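Local coordinates for protein transcription factor SPN1 (Saccharomyces cerevisiae, PDB 3NFQ) that regulates transcription by RNA polymerase II, probably acting at both recruitment and post-recruitment steps of the TATA-binding protein, at residues V125-Y128 / T129-R133; V53-L56 / P57-V60; T42-T45 / S46-A49; K17-R20 / L21-E24; P110-T113 / E114-K117. All blocks are in the same frame, centred on the assembly; numbering follows the deposited sequence.

Contact 1 (V125-Y128 / T129-R133); sequences VIFY and TKSKR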
loop_
_atom_site.group_PDB
_atom_site.type_symbol
_atom_site.label_atom_id
_atom_site.label_comp_id
_atom_site.label_asym_id
_atom_site.label_seq_id
_atom_site.Cartn_x
_atom_site.Cartn_y
_atom_site.Cartn_z
ATOM N N VAL A 125 8.701 0.030 3.676
ATOM C CA VAL A 125 8.409 -0.148 5.111
ATOM C C VAL A 125 9.651 0.236 5.938
ATOM O O VAL A 125 9.547 0.901 6.995
ATOM C CB VAL A 125 7.865 -1.588 5.423
ATOM C CG1 VAL A 125 7.691 -1.825 6.956
ATOM C CG2 VAL A 125 6.536 -1.778 4.724
ATOM N N ILE A 126 10.840 -0.110 5.449
ATOM C CA ILE A 126 12.056 0.344 6.126
ATOM C C ILE A 126 12.102 1.885 6.194
ATOM O O ILE A 126 12.409 2.466 7.238
ATOM C CB ILE A 126 13.336 -0.254 5.458
ATOM C CG1 ILE A 126 13.404 -1.764 5.749
ATOM C CG2 ILE A 126 14.621 0.475 5.984
ATOM C CD1 ILE A 126 14.379 -2.570 4.922
ATOM N N PHE A 127 11.788 2.561 5.084
ATOM C CA PHE A 127 11.761 4.004 5.049
ATOM C C PHE A 127 10.809 4.567 6.144
ATOM O O PHE A 127 11.097 5.573 6.818
ATOM C CB PHE A 127 11.294 4.478 3.641
ATOM C CG PHE A 127 10.996 5.954 3.570
ATOM C CD1 PHE A 127 11.979 6.895 3.249
ATOM C CD2 PHE A 127 9.730 6.426 3.862
ATOM C CE1 PHE A 127 11.693 8.287 3.227
ATOM C CE2 PHE A 127 9.459 7.796 3.818
ATOM C CZ PHE A 127 10.399 8.710 3.512
ATOM N N TYR A 128 9.691 3.889 6.355
ATOM C CA TYR A 128 8.732 4.351 7.399
ATOM C C TYR A 128 9.359 4.265 8.827
ATOM O O TYR A 128 9.017 5.058 9.717
ATOM C CB TYR A 128 7.459 3.529 7.330
ATOM C CG TYR A 128 6.444 4.204 6.412
ATOM C CD1 TYR A 128 6.585 4.111 5.032
ATOM C CD2 TYR A 128 5.355 4.938 6.920
ATOM C CE1 TYR A 128 5.655 4.736 4.146
ATOM C CE2 TYR A 128 4.405 5.555 6.035
ATOM C CZ TYR A 128 4.586 5.441 4.636
ATOM O OH TYR A 128 3.742 6.024 3.707
ATOM N N THR A 129 10.288 3.318 9.013
ATOM C CA THR A 129 10.956 3.161 10.339
ATOM C C THR A 129 11.907 4.302 10.673
ATOM O O THR A 129 12.183 4.560 11.877
ATOM C CB THR A 129 11.701 1.835 10.489
ATOM O OG1 THR A 129 12.908 1.856 9.691
ATOM C CG2 THR A 129 10.831 0.655 10.109
ATOM N N LYS A 130 12.354 4.998 9.625
ATOM C CA LYS A 130 13.381 6.073 9.679
ATOM C C LYS A 130 12.919 7.513 9.431
ATOM O O LYS A 130 13.491 8.456 10.006
ATOM C CB LYS A 130 14.461 5.794 8.624
ATOM C CG LYS A 130 15.365 4.589 8.893
ATOM C CD LYS A 130 16.183 4.431 7.614
ATOM C CE LYS A 130 16.951 3.113 7.490
ATOM N NZ LYS A 130 17.536 3.048 6.089
ATOM N N SER A 131 11.907 7.723 8.575
ATOM C CA SER A 131 11.543 9.071 8.163
ATOM C C SER A 131 11.049 9.874 9.335
ATOM O O SER A 131 10.186 9.413 10.108
ATOM C CB SER A 131 10.488 9.058 7.046
ATOM O OG SER A 131 9.713 10.264 7.033
ATOM N N LYS A 132 11.559 11.098 9.447
ATOM C CA LYS A 132 11.078 12.035 10.466
ATOM C C LYS A 132 9.641 12.460 10.278
ATOM O O LYS A 132 9.057 13.055 11.176
ATOM C CB LYS A 132 11.921 13.311 10.468
ATOM C CG LYS A 132 13.422 13.084 10.631
ATOM C CD LYS A 132 13.750 12.265 11.874
ATOM C CE LYS A 132 15.217 11.819 11.806
ATOM N NZ LYS A 132 15.688 11.170 13.070
ATOM N N ARG A 133 9.061 12.169 9.126
ATOM C CA ARG A 133 7.671 12.610 8.854
ATOM C C ARG A 133 6.588 11.662 9.336
ATOM O O ARG A 133 5.378 11.972 9.224
ATOM C CB ARG A 133 7.473 12.801 7.362
ATOM C CG ARG A 133 8.444 13.772 6.758
ATOM C CD ARG A 133 7.832 14.246 5.485
ATOM N NE ARG A 133 8.789 14.969 4.659
ATOM C CZ ARG A 133 8.451 15.904 3.784
ATOM N NH1 ARG A 133 7.175 16.265 3.636
ATOM N NH2 ARG A 133 9.400 16.483 3.066
HETATM O O HOH W 1 10.045 6.927 11.306
#
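The hydroxyl of T129 donates to the carbonyl oxygen of I126 one turn back, OG1 lying 2.6 Å from I126 O, in the plane of that carbonyl and on one of its lone pairs. With OG1 between the backbone N and the carbonyl carbon (chi1 73°), the side chain leans back along the helix; a beta-branched residue with a hydroxyl suits this place because it spends its polar group on its own backbone while CG2 rests 3.4 Å from V125 O. Beside it, F127 O takes two amides: S131 N at 2.9 Å, nearly along the C=O axis, and K130 N at 3.1 Å, from above the carbonyl plane. The doubled acceptor lies in the last, weakly bonded turn of helix 121-130, in the part of SPN1 related to the N-terminal domain of TFIIS. S131 then lays its CB over one face of the F127 ring, 3.9 Å from the centroid, a CH-pi contact that a short side chain can make without crowding the ring. I126 and K130 run side by side, with I126 CG2 3.8 Å from K130 CE. Further out, S131 OG accepts from R133 N at 2.9 Å, an ST turn, and a water donates to both Y128 O and S131 O. Y128 sends its hydroxyl to L85 O and sets its ring edge-to-face with F103, while T129 packs on A142 and E143 of helix 136-149.

Contact 2 (V53-L56 / P57-V60); sequences VKLL and PKVV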
loop_
_atom_site.group_PDB
_atom_site.type_symbol
_atom_site.label_atom_id
_atom_site.label_comp_id
_atom_site.label_asym_id
_atom_site.label_seq_id
_atom_site.Cartn_x
_atom_site.Cartn_y
_atom_site.Cartn_z
ATOM N N VAL A 53 -8.361 7.807 -1.877
ATOM C CA VAL A 53 -9.306 7.791 -0.723
ATOM C C VAL A 53 -10.644 7.264 -1.095
ATOM O O VAL A 53 -11.291 6.612 -0.289
ATOM C CB VAL A 53 -9.450 9.148 0.049
ATOM C CG1 VAL A 53 -8.135 9.578 0.624
ATOM C CG2 VAL A 53 -10.025 10.261 -0.807
ATOM N N LYS A 54 -11.080 7.500 -2.335
ATOM C CA LYS A 54 -12.342 6.920 -2.731
ATOM C C LYS A 54 -12.276 5.428 -2.859
ATOM O O LYS A 54 -13.279 4.763 -2.671
ATOM C CB LYS A 54 -12.807 7.457 -4.086
ATOM C CG LYS A 54 -13.237 8.898 -4.034
ATOM C CD LYS A 54 -13.857 9.242 -5.408
ATOM C CE LYS A 54 -14.037 10.725 -5.548
ATOM N NZ LYS A 54 -14.245 11.108 -6.996
ATOM N N LEU A 55 -11.115 4.902 -3.298
ATOM C CA LEU A 55 -10.936 3.489 -3.457
ATOM C C LEU A 55 -10.539 2.802 -2.136
ATOM O O LEU A 55 -10.689 1.610 -2.009
ATOM C CB LEU A 55 -9.890 3.201 -4.534
ATOM C CG LEU A 55 -9.633 1.775 -5.028
ATOM C CD1 LEU A 55 -10.913 1.006 -5.529
ATOM C CD2 LEU A 55 -8.598 1.828 -6.136
ATOM N N LEU A 56 -10.026 3.542 -1.176
ATOM C CA LEU A 56 -9.473 2.922 0.049
ATOM C C LEU A 56 -10.384 1.890 0.765
ATOM O O LEU A 56 -9.931 0.820 1.135
ATOM C CB LEU A 56 -8.957 4.029 0.983
ATOM C CG LEU A 56 -8.323 3.573 2.314
ATOM C CD1 LEU A 56 -6.989 2.778 2.052
ATOM C CD2 LEU A 56 -8.111 4.777 3.198
ATOM N N PRO A 57 -11.665 2.217 0.967
ATOM C CA PRO A 57 -12.605 1.253 1.589
ATOM C C PRO A 57 -12.592 -0.130 0.929
ATOM O O PRO A 57 -12.624 -1.145 1.610
ATOM C CB PRO A 57 -13.975 1.913 1.382
ATOM C CG PRO A 57 -13.660 3.404 1.374
ATOM C CD PRO A 57 -12.311 3.490 0.625
ATOM N N LYS A 58 -12.548 -0.186 -0.383
ATOM C CA LYS A 58 -12.467 -1.445 -1.075
ATOM C C LYS A 58 -11.149 -2.135 -0.858
ATOM O O LYS A 58 -11.101 -3.364 -0.680
ATOM C CB LYS A 58 -12.695 -1.254 -2.570
ATOM C CG LYS A 58 -12.910 -2.556 -3.279
ATOM C CD LYS A 58 -13.015 -2.288 -4.767
ATOM C CE LYS A 58 -13.532 -3.490 -5.547
ATOM N NZ LYS A 58 -13.768 -3.021 -6.987
ATOM N N VAL A 59 -10.054 -1.363 -0.840
ATOM C CA VAL A 59 -8.776 -1.975 -0.657
ATOM C C VAL A 59 -8.664 -2.627 0.736
ATOM O O VAL A 59 -8.172 -3.760 0.890
ATOM C CB VAL A 59 -7.670 -0.899 -0.778
ATOM C CG1 VAL A 59 -6.362 -1.427 -0.287
ATOM C CG2 VAL A 59 -7.583 -0.371 -2.232
ATOM N N VAL A 60 -9.078 -1.881 1.742
ATOM C CA VAL A 60 -9.093 -2.356 3.133
ATOM C C VAL A 60 -9.990 -3.595 3.240
ATOM O O VAL A 60 -9.620 -4.593 3.851
ATOM C CB VAL A 60 -9.613 -1.237 4.055
ATOM C CG1 VAL A 60 -10.039 -1.814 5.442
ATOM C CG2 VAL A 60 -8.534 -0.158 4.233
HETATM O O HOH W 2 -14.363 2.132 -2.275
#
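L56 O receives the amide of V60 at 2.9 Å from V60 N, in a nearly straight bond (N-H...O 177°) that arrives almost along the carbonyl direction. One residue earlier L55 O serves two amides less evenly: V59 N comes in the carbonyl plane at 3.3 Å, and K58 N makes a weak bond from 3.1 Å. P57 interrupts the pattern just before: its ring nitrogen has no hydrogen to give, and its CD sits 3.4 Å from V53 O, so helix 51-63 is kinked here. K58 N likewise makes no bond to K54 O, and a water sits between them, donating to K54 O and accepting weakly from K58 N.

Aliphatic side chains meet across the kink. L55, with CG anti to the backbone N (chi1 -172°), meets V59 at about a right angle, its CG 4.1 Å from V59 CG2, while its CD1 lies 4.0 Å from CD of the extended K58 chain. L56 reaches the next turn through CD1, which is 4.0 Å from V60 CG2. Branched aliphatic residues suit these places because L55, L56 and V59 all pack on W84 of helix 77-85, and L55 and V59 also meet M25 of helix 10-42. The chemistry implies that the lost amide bond is partly made up by a water, weakly on the K58 side, while aliphatic contacts continue past the proline.

Contact 3 (T42-T45 / S46-A49); sequences TGDT and SLIA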
loop_
_atom_site.group_PDB
_atom_site.type_symbol
_atom_site.label_atom_id
_atom_site.label_comp_id
_atom_site.label_asym_id
_atom_site.label_seq_id
_atom_site.Cartn_x
_atom_site.Cartn_y
_atom_site.Cartn_z
ATOM N N THR A 42 -0.392 25.212 -10.507
ATOM C CA THR A 42 -1.364 26.309 -10.554
ATOM C C THR A 42 -1.581 27.027 -9.241
ATOM O O THR A 42 -2.178 28.101 -9.223
ATOM C CB THR A 42 -2.741 25.824 -11.036
ATOM O OG1 THR A 42 -3.325 24.980 -10.034
ATOM C CG2 THR A 42 -2.619 25.082 -12.366
ATOM N N GLY A 43 -1.123 26.447 -8.132
ATOM C CA GLY A 43 -1.379 27.019 -6.816
ATOM C C GLY A 43 -2.839 27.076 -6.395
ATOM O O GLY A 43 -3.184 27.755 -5.410
ATOM N N ASP A 44 -3.698 26.335 -7.102
ATOM C CA ASP A 44 -5.143 26.318 -6.827
ATOM C C ASP A 44 -5.499 25.280 -5.772
ATOM O O ASP A 44 -5.476 24.075 -6.029
ATOM C CB ASP A 44 -5.899 26.032 -8.119
ATOM C CG ASP A 44 -7.399 26.029 -7.929
ATOM O OD1 ASP A 44 -7.899 26.140 -6.781
ATOM O OD2 ASP A 44 -8.099 25.893 -8.941
ATOM N N THR A 45 -5.841 25.724 -4.577
ATOM C CA THR A 45 -5.959 24.773 -3.490
ATOM C C THR A 45 -7.323 24.125 -3.484
ATOM O O THR A 45 -7.620 23.293 -2.593
ATOM C CB THR A 45 -5.665 25.417 -2.099
ATOM O OG1 THR A 45 -6.568 26.524 -1.881
ATOM C CG2 THR A 45 -4.183 25.868 -1.997
ATOM N N SER A 46 -8.158 24.467 -4.475
ATOM C CA SER A 46 -9.469 23.786 -4.597
ATOM C C SER A 46 -9.326 22.441 -5.351
ATOM O O SER A 46 -10.283 21.678 -5.398
ATOM C CB SER A 46 -10.537 24.650 -5.274
ATOM O OG SER A 46 -10.149 24.918 -6.613
ATOM N N LEU A 47 -8.148 22.197 -5.936
ATOM C CA LEU A 47 -7.778 20.911 -6.528
ATOM C C LEU A 47 -7.163 20.015 -5.474
ATOM O O LEU A 47 -6.129 20.361 -4.883
ATOM C CB LEU A 47 -6.722 21.095 -7.626
ATOM C CG LEU A 47 -7.201 21.983 -8.783
ATOM C CD1 LEU A 47 -6.040 22.269 -9.699
ATOM C CD2 LEU A 47 -8.354 21.309 -9.515
ATOM N N ILE A 48 -7.776 18.861 -5.253
ATOM C CA ILE A 48 -7.266 17.954 -4.244
ATOM C C ILE A 48 -7.387 16.517 -4.744
ATOM O O ILE A 48 -8.414 16.135 -5.309
ATOM C CB ILE A 48 -7.921 18.224 -2.823
ATOM C CG1 ILE A 48 -7.053 17.627 -1.723
ATOM C CG2 ILE A 48 -9.292 17.720 -2.749
ATOM C CD1 ILE A 48 -7.251 18.269 -0.382
ATOM N N ALA A 49 -6.348 15.726 -4.506
ATOM C CA ALA A 49 -6.319 14.328 -4.945
ATOM C C ALA A 49 -7.312 13.457 -4.124
ATOM O O ALA A 49 -7.336 13.458 -2.888
ATOM C CB ALA A 49 -4.869 13.820 -4.882
#
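D44 and S46 face each other across the bend of the chain, the carboxylate reaching forward so that a single oxygen, D44 OD1, takes both polar groups of the serine. S46 OG donates to D44 OD1 at 2.6 Å, on its syn side though 27° out of the carboxylate plane, and S46 N donates to the same OD1 at 2.9 Å from above the plane, 42° out of it; both approach from one face. With CG opposite its own backbone N (chi1 -179°), the aspartate is just long enough to bring OD1 to the amide two residues on, and the serine is short enough for its OG to reach the same oxygen. L47 comes across D44 at about a right angle, its CG 4.0 Å from D44 OD2, and L47 CD1 also lies 3.9 Å from T42 OG1. That hydroxyl accepts from D44 N at 3.3 Å, an ST turn, and is bonded as well to K38 O. Replacing D44 by an alanine would probably leave S46 N and S46 OG without their shared acceptor and the serine side chain freer to turn. L47 O accepts from R39 NE, tying the loop back to the helix. The whole is a type I beta turn from D44 to L47, closed by L47 N on D44 O at 3.3 Å and opened by an Asx turn, just after helix 10-42, which the chain leaves at G43 with positive phi.

Contact 4 (K17-R20 / L21-E24); sequences KILR and LKDE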
loop_
_atom_site.group_PDB
_atom_site.type_symbol
_atom_site.label_atom_id
_atom_site.label_comp_id
_atom_site.label_asym_id
_atom_site.label_seq_id
_atom_site.Cartn_x
_atom_site.Cartn_y
_atom_site.Cartn_z
ATOM N N LYS A 17 -9.933 -10.962 -10.101
ATOM C CA LYS A 17 -10.541 -9.982 -9.219
ATOM C C LYS A 17 -9.448 -9.178 -8.466
ATOM O O LYS A 17 -9.557 -7.958 -8.349
ATOM C CB LYS A 17 -11.521 -10.676 -8.273
ATOM C CG LYS A 17 -12.174 -9.774 -7.232
ATOM C CD LYS A 17 -11.191 -9.358 -6.116
ATOM C CE LYS A 17 -11.722 -8.249 -5.151
ATOM N NZ LYS A 17 -12.118 -6.938 -5.745
ATOM N N ILE A 18 -8.386 -9.854 -8.022
ATOM C CA ILE A 18 -7.249 -9.175 -7.353
ATOM C C ILE A 18 -6.439 -8.377 -8.372
ATOM O O ILE A 18 -5.935 -7.308 -8.066
ATOM C CB ILE A 18 -6.337 -10.149 -6.567
ATOM C CG1 ILE A 18 -6.790 -10.327 -5.115
ATOM C CG2 ILE A 18 -4.925 -9.606 -6.441
ATOM C CD1 ILE A 18 -8.294 -10.453 -4.870
ATOM N N LEU A 19 -6.311 -8.897 -9.592
ATOM C CA LEU A 19 -5.558 -8.174 -10.630
ATOM C C LEU A 19 -6.227 -6.877 -11.117
ATOM O O LEU A 19 -5.532 -5.902 -11.432
ATOM C CB LEU A 19 -5.123 -9.126 -11.775
ATOM C CG LEU A 19 -4.122 -10.205 -11.376
ATOM C CD1 LEU A 19 -4.127 -11.424 -12.359
ATOM C CD2 LEU A 19 -2.681 -9.698 -11.118
ATOM N N ARG A 20 -7.560 -6.858 -11.146
ATOM C CA ARG A 20 -8.345 -5.671 -11.405
ATOM C C ARG A 20 -8.256 -4.625 -10.285
ATOM O O ARG A 20 -8.277 -3.439 -10.548
ATOM C CB ARG A 20 -9.819 -6.023 -11.562
ATOM C CG ARG A 20 -10.186 -6.526 -12.932
ATOM C CD ARG A 20 -11.708 -6.541 -13.100
ATOM N NE ARG A 20 -12.112 -7.578 -14.054
ATOM C CZ ARG A 20 -12.590 -7.348 -15.280
ATOM N NH1 ARG A 20 -12.748 -6.101 -15.733
ATOM N NH2 ARG A 20 -12.907 -8.375 -16.063
ATOM N N LEU A 21 -8.178 -5.074 -9.037
ATOM C CA LEU A 21 -7.960 -4.138 -7.942
ATOM C C LEU A 21 -6.552 -3.555 -8.049
ATOM O O LEU A 21 -6.334 -2.369 -7.884
ATOM C CB LEU A 21 -8.157 -4.862 -6.611
ATOM C CG LEU A 21 -7.942 -4.006 -5.373
ATOM C CD1 LEU A 21 -8.990 -2.898 -5.305
ATOM C CD2 LEU A 21 -7.981 -4.899 -4.135
ATOM N N LYS A 22 -5.611 -4.400 -8.393
ATOM C CA LYS A 22 -4.245 -3.972 -8.563
ATOM C C LYS A 22 -4.199 -2.827 -9.581
ATOM O O LYS A 22 -3.706 -1.739 -9.293
ATOM C CB LYS A 22 -3.442 -5.180 -8.970
ATOM C CG LYS A 22 -2.017 -4.923 -9.170
ATOM C CD LYS A 22 -1.298 -6.271 -9.322
ATOM C CE LYS A 22 0.166 -6.052 -9.651
ATOM N NZ LYS A 22 0.679 -7.339 -10.190
ATOM N N ASP A 23 -4.808 -3.039 -10.740
ATOM C CA ASP A 23 -4.929 -1.977 -11.756
ATOM C C ASP A 23 -5.675 -0.765 -11.280
ATOM O O ASP A 23 -5.270 0.348 -11.549
ATOM C CB ASP A 23 -5.669 -2.482 -13.027
ATOM C CG ASP A 23 -4.923 -3.614 -13.776
ATOM O OD1 ASP A 23 -3.681 -3.735 -13.667
ATOM O OD2 ASP A 23 -5.624 -4.371 -14.533
ATOM N N GLU A 24 -6.816 -0.946 -10.613
ATOM C CA GLU A 24 -7.515 0.209 -10.118
ATOM C C GLU A 24 -6.680 1.023 -9.136
ATOM O O GLU A 24 -6.815 2.248 -9.086
ATOM C CB GLU A 24 -8.776 -0.191 -9.362
ATOM C CG GLU A 24 -9.864 -0.863 -10.235
ATOM C CD GLU A 24 -10.648 0.156 -11.069
ATOM O OE1 GLU A 24 -10.781 1.314 -10.604
ATOM O OE2 GLU A 24 -11.127 -0.202 -12.182
#
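K22 meets L19 from its first carbon onward: K22 CB lies 3.3 Å from L19 O and 3.4 Å from I18 O, resting against the carbonyls of the preceding turn. CG then leaves opposite the backbone N (chi1 -179°) and the chain stays extended, bringing CD to 4.1 Å from L19 CD2. The two side chains run side by side and point the same way, so the methylenes of the lysine give the leucine an apolar neighbour. Past CD the chain leads away from the preceding turn, and NZ ends in a hydrogen bond to N75 O. A lysine suits this place, being apolar along its length and charged at its end.

The backbone beneath is a regular alpha-helix, part of the long helix 10-42, with K22 N bonded to I18 O at 2.9 Å and E24 N to R20 O at 2.9 Å. On another side L21 is buried, packing on V62 of helix 51-63 and L77 of helix 77-85, as befits a leucine on the inward face. E24 CG, anti to the carbonyl carbon (chi1 -65°), lies 3.0 Å from R20 O. The extended R20 chain turns its charge back along the helix, where its NH2 forms a salt bridge with OE2 of E16.

Contact 5 (P110-T113 / E114-K117); sequences PVKT and EHLK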
loop_
_atom_site.group_PDB
_atom_site.type_symbol
_atom_site.label_atom_id
_atom_site.label_comp_id
_atom_site.label_asym_id
_atom_site.label_seq_id
_atom_site.Cartn_x
_atom_site.Cartn_y
_atom_site.Cartn_z
ATOM N N PRO A 110 -0.092 -12.683 5.935
ATOM C CA PRO A 110 1.119 -13.479 6.144
ATOM C C PRO A 110 2.308 -13.166 5.193
ATOM O O PRO A 110 2.786 -14.049 4.453
ATOM C CB PRO A 110 0.622 -14.929 6.013
ATOM C CG PRO A 110 -0.605 -14.822 5.145
ATOM C CD PRO A 110 -1.216 -13.489 5.403
ATOM N N VAL A 111 2.796 -11.928 5.227
ATOM C CA VAL A 111 3.881 -11.504 4.325
ATOM C C VAL A 111 5.230 -12.189 4.613
ATOM O O VAL A 111 5.653 -12.306 5.762
ATOM C CB VAL A 111 4.034 -9.983 4.422
ATOM C CG1 VAL A 111 5.115 -9.468 3.481
ATOM C CG2 VAL A 111 2.680 -9.321 4.138
ATOM N N LYS A 112 5.939 -12.561 3.557
ATOM C CA LYS A 112 7.269 -13.159 3.685
ATOM C C LYS A 112 8.293 -12.338 2.910
ATOM O O LYS A 112 7.951 -11.452 2.127
ATOM C CB LYS A 112 7.268 -14.592 3.141
ATOM C CG LYS A 112 6.237 -15.532 3.744
ATOM C CD LYS A 112 6.385 -15.586 5.270
ATOM C CE LYS A 112 5.432 -16.589 5.910
ATOM N NZ LYS A 112 5.741 -16.604 7.353
ATOM N N THR A 113 9.565 -12.653 3.116
ATOM C CA THR A 113 10.625 -11.939 2.446
ATOM C C THR A 113 10.423 -11.905 0.916
ATOM O O THR A 113 10.621 -10.873 0.299
ATOM C CB THR A 113 12.009 -12.505 2.841
ATOM O OG1 THR A 113 12.275 -12.200 4.225
ATOM C CG2 THR A 113 13.121 -11.876 1.983
ATOM N N GLU A 114 9.997 -13.006 0.314
ATOM C CA GLU A 114 9.854 -13.025 -1.146
ATOM C C GLU A 114 8.820 -12.017 -1.672
ATOM O O GLU A 114 8.997 -11.429 -2.754
ATOM C CB GLU A 114 9.542 -14.422 -1.686
ATOM C CG GLU A 114 8.345 -15.106 -1.070
ATOM C CD GLU A 114 8.712 -16.050 0.098
ATOM O OE1 GLU A 114 9.755 -15.808 0.801
ATOM O OE2 GLU A 114 7.934 -17.031 0.298
ATOM N N HIS A 115 7.738 -11.833 -0.919
ATOM C CA HIS A 115 6.745 -10.821 -1.288
ATOM C C HIS A 115 7.281 -9.421 -1.151
ATOM O O HIS A 115 6.985 -8.586 -1.991
ATOM C CB HIS A 115 5.493 -10.962 -0.457
ATOM C CG HIS A 115 5.035 -12.373 -0.291
ATOM N ND1 HIS A 115 4.505 -13.121 -1.325
ATOM C CD2 HIS A 115 4.986 -13.162 0.806
ATOM C CE1 HIS A 115 4.165 -14.313 -0.872
ATOM N NE2 HIS A 115 4.438 -14.360 0.419
ATOM N N LEU A 116 8.039 -9.149 -0.090
ATOM C CA LEU A 116 8.664 -7.829 0.075
ATOM C C LEU A 116 9.590 -7.487 -1.104
ATOM O O LEU A 116 9.654 -6.340 -1.553
ATOM C CB LEU A 116 9.454 -7.764 1.385
ATOM C CG LEU A 116 8.596 -7.953 2.634
ATOM C CD1 LEU A 116 9.455 -8.102 3.886
ATOM C CD2 LEU A 116 7.654 -6.796 2.763
ATOM N N LYS A 117 10.337 -8.484 -1.562
ATOM C CA LYS A 117 11.286 -8.287 -2.650
ATOM C C LYS A 117 10.546 -8.004 -3.933
ATOM O O LYS A 117 10.858 -7.060 -4.643
ATOM C CB LYS A 117 12.152 -9.531 -2.847
ATOM C CG LYS A 117 13.152 -9.770 -1.725
ATOM C CD LYS A 117 14.219 -8.693 -1.655
ATOM C CE LYS A 117 15.362 -9.126 -0.733
ATOM N NZ LYS A 117 16.160 -7.900 -0.357
#
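K112 O is the acceptor that starts helix 113-119: L116 N donates to it at 3.2 Å in a fairly straight bond (165°), and H115 N adds a weak one at 3.1 Å. T113 O is satisfied by K117 N at 3.0 Å. K112 holds the N-cap position, and its carbonyl takes the first i+4 bond of the helix; a lysine side chain has no acceptor with which to cap the first amides. H115 lies alongside K112 with its edge to the backbone: CD2 is 3.0 Å from K112 N, near the ring plane. A flat ring suits this place because its edge fits against the K112 backbone while E114 CG lies over one face. The backbone oxygen H115 O accepts from S119 OG. An alanine in place of H115 would probably open a gap beside K112 and leave K112 CB and CG without their ring neighbour.

V111 and L116 supply the apolar side, crossing at about a right angle with V111 CG1 3.8 Å from L116 CD2. Both pack on W149 of helix 136-149, while V111 and H115 meet L78 of helix 77-85 and P110 meets L73 of helix 69-74, so the turn sits between three helices.

Along the chain the order is contact 4, contact 3, contact 2, contact 5, contact 1. Contacts 4 and 2 are the pair that touch: their centres are about 12 Å apart, and helices 10-42 and 51-63 pack through L55, K58 and V59 against K17, L21 and E24. Contact 3 lies at the end of helix 10-42 and in the loop leading to helix 51-63, its centre about 37 Å from that of contact 5. Contacts 5 and 1 lie at the start of helix 113-119 and the end of helix 121-130, which follow each other, their centres about 18 Å apart. The two N-terminal helices thus pack together, while the TFIIS-like helices hold contacts 5 and 1 in a separate part of the helical domain.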